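Local coordinates for protein alginate lyase (Bacteroides ovatus, PDB 3NNB) that probably cleaves the glycosidic bonds of alginate by beta-elimination, at residues Ile168-Thr172 with Val228-Tyr233; Leu146-Gln150 with Ala163-Ile168; Asn5-Tyr9 with Ser290-Leu295. Residue numbers count along the deposited sequence, not the author numbering.

Contact 1: Ile168-Thr172 with Val228-Tyr233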
loop_
_atom_site.group_PDB
_atom_site.type_symbol
_atom_site.label_atom_id
_atom_site.label_comp_id
_atom_site.label_asym_id
_atom_site.label_seq_id
_atom_site.Cartn_x
_atom_site.Cartn_y
_atom_site.Cartn_z
ATOM N N ILE A 168 -4.454 -3.578 -4.784
ATOM C CA ILE A 168 -4.660 -4.152 -3.463
ATOM C C ILE A 168 -3.487 -3.970 -2.543
ATOM O O ILE A 168 -3.404 -4.597 -1.506
ATOM C CB ILE A 168 -5.046 -5.661 -3.533
ATOM C CG1 ILE A 168 -4.015 -6.525 -4.273
ATOM C CG2 ILE A 168 -6.456 -5.796 -4.118
ATOM C CD1 ILE A 168 -4.083 -8.048 -3.859
ATOM N N TYR A 169 -2.529 -3.109 -2.925
ATOM C CA TYR A 169 -1.318 -2.941 -2.115
ATOM C C TYR A 169 -1.655 -2.585 -0.636
ATOM O O TYR A 169 -0.951 -3.031 0.274
ATOM C CB TYR A 169 -0.394 -1.889 -2.694
ATOM C CG TYR A 169 0.952 -1.852 -1.982
ATOM C CD1 TYR A 169 1.979 -2.685 -2.395
ATOM C CD2 TYR A 169 1.167 -1.036 -0.869
ATOM C CE1 TYR A 169 3.191 -2.700 -1.737
ATOM C CE2 TYR A 169 2.382 -1.041 -0.208
ATOM C CZ TYR A 169 3.390 -1.887 -0.655
ATOM O OH TYR A 169 4.608 -1.900 0.035
ATOM N N SER A 170 -2.705 -1.796 -0.412
ATOM C CA SER A 170 -3.127 -1.443 0.947
ATOM C C SER A 170 -3.528 -2.641 1.834
ATOM O O SER A 170 -3.590 -2.495 3.064
ATOM C CB SER A 170 -4.250 -0.399 0.953
ATOM O OG SER A 170 -5.446 -0.939 0.461
ATOM N N PHE A 171 -3.735 -3.828 1.244
ATOM C CA PHE A 171 -3.995 -5.005 2.048
ATOM C C PHE A 171 -2.796 -5.340 2.942
ATOM O O PHE A 171 -2.944 -5.981 3.990
ATOM C CB PHE A 171 -4.358 -6.202 1.174
ATOM C CG PHE A 171 -5.732 -6.162 0.575
ATOM C CD1 PHE A 171 -6.612 -5.087 0.714
ATOM C CD2 PHE A 171 -6.139 -7.240 -0.196
ATOM C CE1 PHE A 171 -7.897 -5.131 0.131
ATOM C CE2 PHE A 171 -7.393 -7.265 -0.762
ATOM C CZ PHE A 171 -8.272 -6.208 -0.594
ATOM N N THR A 172 -1.608 -4.893 2.553
ATOM C CA THR A 172 -0.409 -5.107 3.382
ATOM C C THR A 172 -0.588 -4.487 4.762
ATOM O O THR A 172 -0.310 -5.128 5.794
ATOM C CB THR A 172 0.870 -4.607 2.700
ATOM O OG1 THR A 172 0.777 -3.199 2.437
ATOM C CG2 THR A 172 1.183 -5.468 1.428
ATOM N N VAL A 228 6.707 -7.262 -2.174
ATOM C CA VAL A 228 6.235 -6.866 -0.840
ATOM C C VAL A 228 4.891 -7.509 -0.492
ATOM O O VAL A 228 4.704 -8.041 0.605
ATOM C CB VAL A 228 6.153 -5.312 -0.654
ATOM C CG1 VAL A 228 5.783 -4.960 0.775
ATOM C CG2 VAL A 228 7.491 -4.667 -1.019
ATOM N N GLN A 229 3.969 -7.465 -1.444
ATOM C CA GLN A 229 2.639 -8.003 -1.202
ATOM C C GLN A 229 2.743 -9.517 -1.042
ATOM O O GLN A 229 2.181 -10.073 -0.116
ATOM C CB GLN A 229 1.727 -7.694 -2.404
ATOM C CG GLN A 229 1.428 -6.228 -2.638
ATOM C CD GLN A 229 0.215 -6.050 -3.548
ATOM O OE1 GLN A 229 -0.917 -6.343 -3.137
ATOM N NE2 GLN A 229 0.437 -5.529 -4.776
ATOM N N LEU A 230 3.492 -10.191 -1.922
ATOM C CA LEU A 230 3.627 -11.657 -1.793
ATOM C C LEU A 230 4.173 -12.025 -0.396
ATOM O O LEU A 230 3.686 -12.953 0.277
ATOM C CB LEU A 230 4.515 -12.223 -2.900
ATOM C CG LEU A 230 4.582 -13.761 -2.953
ATOM C CD1 LEU A 230 3.249 -14.332 -3.458
ATOM C CD2 LEU A 230 5.769 -14.183 -3.867
ATOM N N THR A 231 5.159 -11.257 0.053
ATOM C CA THR A 231 5.824 -11.513 1.344
ATOM C C THR A 231 4.830 -11.333 2.488
ATOM O O THR A 231 4.698 -12.197 3.355
ATOM C CB THR A 231 7.036 -10.643 1.508
ATOM O OG1 THR A 231 7.961 -10.917 0.450
ATOM C CG2 THR A 231 7.750 -10.932 2.860
ATOM N N ALA A 232 4.120 -10.200 2.488
ATOM C CA ALA A 232 3.164 -9.928 3.546
ATOM C C ALA A 232 2.036 -10.978 3.572
ATOM O O ALA A 232 1.620 -11.416 4.662
ATOM C CB ALA A 232 2.543 -8.543 3.340
ATOM N N TYR A 233 1.511 -11.356 2.401
ATOM C CA TYR A 233 0.365 -12.295 2.356
ATOM C C TYR A 233 0.848 -13.697 2.730
ATOM O O TYR A 233 0.136 -14.431 3.418
ATOM C CB TYR A 233 -0.352 -12.280 1.014
ATOM C CG TYR A 233 -0.764 -10.883 0.596
ATOM C CD1 TYR A 233 -0.919 -9.884 1.509
ATOM C CD2 TYR A 233 -0.945 -10.555 -0.755
ATOM C CE1 TYR A 233 -1.244 -8.564 1.101
ATOM C CE2 TYR A 233 -1.301 -9.311 -1.151
ATOM C CZ TYR A 233 -1.421 -8.288 -0.235
ATOM O OH TYR A 233 -1.681 -6.994 -0.650
#
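No hydrogen bond crosses between Ile168-Thr172 and Val228-Tyr233; the two meet by van der Waals packing. Thr172 comes closest in backbone terms, its CA 6.0 Å from the CA of Ala232, and its CG2 lies 3.9 Å from both Ala232 CB and Gln229 CA. Apolar pairs flank it: Tyr169 CE1 with Val228 CB at 4.1 Å, Phe171 CB with Tyr233 CZ at 3.9 Å, and Ile168 CD1 with Tyr233 CE2 at 4.1 Å. Polar ends also pack here: Tyr233 OH lies 3.1 Å from Ile168 O, not hydrogen-bonded, and 3.3 Å from Phe171 CB, and Gln229 OE1 3.3 Å from Ile168 CG1. Tyr233 OH donates to Gln229 OE1 (2.7 Å), one helical turn back, and Thr172 OG1 to Tyr169 O (2.8 Å); outside both segments, Tyr169 OH bonds Asp287 and Gln229 NE2 bonds Met165 O. A type I turn, Ile168 to Phe171, leads into helix 171-180. This buried packing of segment 168-172 on helix 221-236 is consistent with a largely helical toroid of the six-hairpin class.

Contact 2: Leu146-Gln150 with Ala163-Ile168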
loop_
_atom_site.group_PDB
_atom_site.type_symbol
_atom_site.label_atom_id
_atom_site.label_comp_id
_atom_site.label_asym_id
_atom_site.label_seq_id
_atom_site.Cartn_x
_atom_site.Cartn_y
_atom_site.Cartn_z
ATOM N N LEU A 146 -7.191 -11.338 -9.249
ATOM C CA LEU A 146 -7.293 -10.064 -9.946
ATOM C C LEU A 146 -7.076 -10.279 -11.462
ATOM O O LEU A 146 -6.437 -9.486 -12.138
ATOM C CB LEU A 146 -6.298 -9.040 -9.349
ATOM C CG LEU A 146 -6.777 -8.417 -8.019
ATOM C CD1 LEU A 146 -6.298 -9.306 -6.883
ATOM C CD2 LEU A 146 -6.250 -7.021 -7.837
ATOM N N THR A 147 -7.712 -11.318 -12.027
ATOM C CA THR A 147 -7.676 -11.538 -13.460
ATOM C C THR A 147 -8.183 -10.335 -14.248
ATOM O O THR A 147 -7.686 -10.070 -15.363
ATOM C CB THR A 147 -8.440 -12.839 -13.824
ATOM O OG1 THR A 147 -7.812 -13.903 -13.117
ATOM C CG2 THR A 147 -8.392 -13.105 -15.363
ATOM N N TYR A 148 -9.127 -9.581 -13.665
ATOM C CA TYR A 148 -9.716 -8.430 -14.353
ATOM C C TYR A 148 -9.333 -7.097 -13.708
ATOM O O TYR A 148 -10.053 -6.132 -13.819
ATOM C CB TYR A 148 -11.221 -8.619 -14.520
ATOM C CG TYR A 148 -11.510 -9.844 -15.390
ATOM C CD1 TYR A 148 -11.448 -9.745 -16.782
ATOM C CD2 TYR A 148 -11.758 -11.090 -14.832
ATOM C CE1 TYR A 148 -11.648 -10.870 -17.591
ATOM C CE2 TYR A 148 -11.940 -12.198 -15.626
ATOM C CZ TYR A 148 -11.916 -12.085 -17.015
ATOM O OH TYR A 148 -12.093 -13.222 -17.827
ATOM N N GLY A 149 -8.188 -7.092 -13.008
ATOM C CA GLY A 149 -7.616 -5.855 -12.471
ATOM C C GLY A 149 -7.044 -5.013 -13.600
ATOM O O GLY A 149 -6.269 -5.506 -14.420
ATOM N N GLN A 150 -7.387 -3.733 -13.593
ATOM C CA GLN A 150 -6.927 -2.768 -14.609
ATOM C C GLN A 150 -7.064 -3.204 -16.061
ATOM O O GLN A 150 -6.118 -3.168 -16.871
ATOM C CB GLN A 150 -5.528 -2.239 -14.296
ATOM C CG GLN A 150 -5.495 -1.440 -13.033
ATOM C CD GLN A 150 -4.214 -0.672 -12.849
ATOM O OE1 GLN A 150 -3.541 -0.296 -13.834
ATOM N NE2 GLN A 150 -3.856 -0.418 -11.582
ATOM N N ALA A 163 -0.550 -5.022 -13.840
ATOM C CA ALA A 163 -0.642 -3.734 -13.150
ATOM C C ALA A 163 -1.783 -3.663 -12.162
ATOM O O ALA A 163 -1.710 -2.917 -11.210
ATOM C CB ALA A 163 -0.741 -2.592 -14.175
ATOM N N GLY A 164 -2.863 -4.413 -12.389
ATOM C CA GLY A 164 -3.971 -4.462 -11.416
ATOM C C GLY A 164 -3.605 -4.903 -10.019
ATOM O O GLY A 164 -4.319 -4.567 -9.049
HETATM N N MSE A 165 -2.497 -5.624 -9.891
HETATM C CA MSE A 165 -2.011 -6.055 -8.566
HETATM C C MSE A 165 -1.794 -4.869 -7.636
HETATM O O MSE A 165 -1.983 -4.985 -6.425
HETATM C CB MSE A 165 -0.719 -6.871 -8.681
HETATM C CG MSE A 165 -0.923 -8.347 -8.990
HETATM SE SE MSE A 165 -1.816 -9.310 -7.574
HETATM C CE MSE A 165 -0.725 -8.736 -6.094
ATOM N N ILE A 166 -1.379 -3.726 -8.173
ATOM C CA ILE A 166 -1.118 -2.564 -7.321
ATOM C C ILE A 166 -2.394 -2.121 -6.591
ATOM O O ILE A 166 -2.311 -1.490 -5.540
ATOM C CB ILE A 166 -0.427 -1.396 -8.116
ATOM C CG1 ILE A 166 0.411 -0.494 -7.196
ATOM C CG2 ILE A 166 -1.469 -0.524 -8.893
ATOM C CD1 ILE A 166 1.657 -1.143 -6.629
ATOM N N ASP A 167 -3.565 -2.402 -7.170
ATOM C CA ASP A 167 -4.843 -1.958 -6.589
ATOM C C ASP A 167 -5.010 -2.406 -5.138
ATOM O O ASP A 167 -5.682 -1.732 -4.355
ATOM C CB ASP A 167 -6.043 -2.488 -7.376
ATOM C CG ASP A 167 -6.197 -1.867 -8.772
ATOM O OD1 ASP A 167 -5.266 -1.191 -9.249
ATOM O OD2 ASP A 167 -7.250 -2.112 -9.409
ATOM N N ILE A 168 -4.454 -3.578 -4.784
ATOM C CA ILE A 168 -4.660 -4.152 -3.463
ATOM C C ILE A 168 -3.487 -3.970 -2.543
ATOM O O ILE A 168 -3.404 -4.597 -1.506
ATOM C CB ILE A 168 -5.046 -5.661 -3.533
ATOM C CG1 ILE A 168 -4.015 -6.525 -4.273
ATOM C CG2 ILE A 168 -6.456 -5.796 -4.118
ATOM C CD1 ILE A 168 -4.083 -8.048 -3.859
#
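Two turning pieces of backbone press together. Leu146 to Gly149 form a type I turn, with Gly149 N donating to Leu146 O at 3.1 Å, while Ala163 to Asp167 coil helically, held by i to i+3 bonds such as Asp167 N to Gly164 O at 3.0 Å. The two backbones approach most closely at two glycines: the CA atoms of Gly149 and Gly164 are 4.0 Å apart. An ideal CB on Gly164 would fall 2.6 Å from Gly149 C, a clash, so the absence of a side chain permits this backbone approach. Within what is probably a six-hairpin (alpha/alpha) toroid, as in its family, the contact joins strand 148-151, which pairs in parallel with strand 64-66, to the connection entering helix 171-180. Gln150 makes the single hydrogen bond between the segments, NE2 to Asp167 OD1 at 2.8 Å with an N-H...O angle of 170°. The other carboxylate oxygen of Asp167 is held by Tyr63 and Ser65, tying it to the 64-66 strand region. Leu146, with the largest buried area (91 Å²), forms the apolar pair, CD2 to Ile168 CG2 at 3.9 Å; its CD2 also lies 3.3 Å from Gly164 O, a close van der Waals approach.

Contact 3: Asn5-Tyr9 with Ser290-Leu295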
loop_
_atom_site.group_PDB
_atom_site.type_symbol
_atom_site.label_atom_id
_atom_site.label_comp_id
_atom_site.label_asym_id
_atom_site.label_seq_id
_atom_site.Cartn_x
_atom_site.Cartn_y
_atom_site.Cartn_z
ATOM N N ASN A 5 1.807 -8.815 16.562
ATOM C CA ASN A 5 2.600 -9.347 15.459
ATOM C C ASN A 5 2.393 -8.596 14.122
ATOM O O ASN A 5 1.954 -9.149 13.125
ATOM C CB ASN A 5 2.311 -10.813 15.320
ATOM C CG ASN A 5 3.313 -11.512 14.443
ATOM O OD1 ASN A 5 4.473 -11.073 14.304
ATOM N ND2 ASN A 5 2.876 -12.605 13.834
ATOM N N THR A 6 2.706 -7.303 14.116
ATOM C CA THR A 6 2.595 -6.494 12.902
ATOM C C THR A 6 3.874 -6.572 12.063
ATOM O O THR A 6 4.999 -6.698 12.594
ATOM C CB THR A 6 2.220 -5.048 13.232
ATOM O OG1 THR A 6 3.197 -4.435 14.077
ATOM C CG2 THR A 6 0.850 -4.994 13.977
ATOM N N ARG A 7 3.701 -6.436 10.751
ATOM C CA ARG A 7 4.804 -6.576 9.805
ATOM C C ARG A 7 5.195 -5.280 9.128
ATOM O O ARG A 7 6.385 -4.989 8.949
ATOM C CB ARG A 7 4.459 -7.652 8.761
ATOM C CG ARG A 7 4.057 -8.993 9.331
ATOM C CD ARG A 7 5.188 -9.639 10.114
ATOM N NE ARG A 7 4.798 -11.004 10.481
ATOM C CZ ARG A 7 5.604 -11.969 10.906
ATOM N NH1 ARG A 7 6.909 -11.789 11.016
ATOM N NH2 ARG A 7 5.069 -13.155 11.225
ATOM N N ILE A 8 4.199 -4.499 8.723
ATOM C CA ILE A 8 4.402 -3.182 8.126
ATOM C C ILE A 8 4.599 -2.141 9.221
ATOM O O ILE A 8 5.537 -1.334 9.179
ATOM C CB ILE A 8 3.186 -2.780 7.237
ATOM C CG1 ILE A 8 3.110 -3.697 5.998
ATOM C CG2 ILE A 8 3.274 -1.320 6.867
ATOM C CD1 ILE A 8 4.013 -3.312 4.883
ATOM N N TYR A 9 3.727 -2.162 10.221
ATOM C CA TYR A 9 3.858 -1.264 11.382
ATOM C C TYR A 9 4.939 -1.839 12.305
ATOM O O TYR A 9 5.025 -3.039 12.452
ATOM C CB TYR A 9 2.551 -1.174 12.192
ATOM C CG TYR A 9 1.316 -0.643 11.471
ATOM C CD1 TYR A 9 1.415 0.263 10.444
ATOM C CD2 TYR A 9 0.039 -1.055 11.868
ATOM C CE1 TYR A 9 0.246 0.748 9.790
ATOM C CE2 TYR A 9 -1.111 -0.577 11.234
ATOM C CZ TYR A 9 -1.006 0.327 10.237
ATOM O OH TYR A 9 -2.165 0.806 9.610
ATOM N N SER A 290 10.735 -3.114 6.771
ATOM C CA SER A 290 9.982 -3.324 8.011
ATOM C C SER A 290 9.576 -4.788 8.162
ATOM O O SER A 290 9.860 -5.422 9.191
ATOM C CB SER A 290 8.753 -2.403 8.061
ATOM O OG SER A 290 9.175 -1.045 8.029
ATOM N N ILE A 291 8.960 -5.361 7.114
ATOM C CA ILE A 291 8.593 -6.780 7.148
ATOM C C ILE A 291 9.805 -7.664 7.405
ATOM O O ILE A 291 9.785 -8.522 8.302
ATOM C CB ILE A 291 7.942 -7.222 5.846
ATOM C CG1 ILE A 291 6.643 -6.450 5.657
ATOM C CG2 ILE A 291 7.645 -8.741 5.856
ATOM C CD1 ILE A 291 6.075 -6.595 4.212
ATOM N N ALA A 292 10.879 -7.416 6.652
ATOM C CA ALA A 292 12.106 -8.199 6.752
ATOM C C ALA A 292 12.718 -8.138 8.144
ATOM O O ALA A 292 13.255 -9.142 8.647
ATOM C CB ALA A 292 13.085 -7.722 5.678
ATOM N N SER A 293 12.656 -6.990 8.786
ATOM C CA SER A 293 13.273 -6.826 10.114
ATOM C C SER A 293 12.622 -7.762 11.121
ATOM O O SER A 293 13.237 -8.211 12.107
ATOM C CB SER A 293 13.153 -5.379 10.615
ATOM O OG SER A 293 11.816 -5.058 10.956
ATOM N N THR A 294 11.339 -8.024 10.927
ATOM C CA THR A 294 10.625 -8.906 11.874
ATOM C C THR A 294 11.117 -10.362 11.780
ATOM O O THR A 294 10.890 -11.149 12.713
ATOM C CB THR A 294 9.096 -8.844 11.703
ATOM O OG1 THR A 294 8.662 -9.527 10.523
ATOM C CG2 THR A 294 8.577 -7.398 11.763
ATOM N N LEU A 295 11.754 -10.722 10.668
ATOM C CA LEU A 295 12.326 -12.011 10.459
ATOM C C LEU A 295 13.868 -11.949 10.584
ATOM O O LEU A 295 14.523 -12.893 10.219
ATOM C CB LEU A 295 11.942 -12.544 9.074
ATOM C CG LEU A 295 10.463 -12.715 8.743
ATOM C CD1 LEU A 295 10.309 -13.289 7.342
ATOM C CD2 LEU A 295 9.789 -13.581 9.770
HETATM O O HOH W 1 8.430 -13.404 13.056
#
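Arg7 dominates this contact, with 107 Å² covered by the opposing segment. Its NH1 donates to Thr294 OG1 at 2.9 Å with an N-H...O angle of 160°, the oxygen lying at the guanidinium edge near its plane. That hydroxyl in turn donates to Ile291 O (2.7 Å), so it relays between the arginine and the backbone of Ile291. A water 3.0 Å from Arg7 NH1 extends the link weakly to Thr294 O, 3.4 Å from that water. Ile291, with 52 Å² covered, meets the backbone as well: Arg7 O lies 3.4 Å from Ile291 CA in a CA-H...O contact, and Arg7 CB is 4.0 Å from Ile291 CG1. Besides its hydrogen bond, Thr294 packs its CG2 3.7 Å from Thr6 O. Ile8 CD1 reaches Ile291 CD1 at 3.9 Å. The N-terminal segment Asn5-Tyr9, just before helix 11-19, thus runs past the C-terminal part of helix 274-293, while Asp176 of helix 171-180 binds the backbone amides of Arg7, Ile8 and Tyr9, and Ile291 also packs on helix 221-236.

Contacts 1 and 2 are buried, whereas contact 3 is only partly so, and its chemistry differs: a guanidinium and a water appear there, while contact 1 has mostly apolar packing with no hydrogen bond between its segments and contact 2 a glycine approach plus one amide-carboxylate bond. Ile168 belongs to both contacts 1 and 2, further joined by a probable hydrogen bond from Gln229 NE2 to Met165 O at 3.0 Å. Contacts 1 and 3 meet through helix 221-236, Val228 CG1 3.8 Å from Ile291 CD1, and through segment 168-172, Thr172 O 3.7 Å from Ile8 CG1. Contacts 2 and 3 do not touch; their centres, about 24 Å apart, lie on opposite sides of the chain's centre.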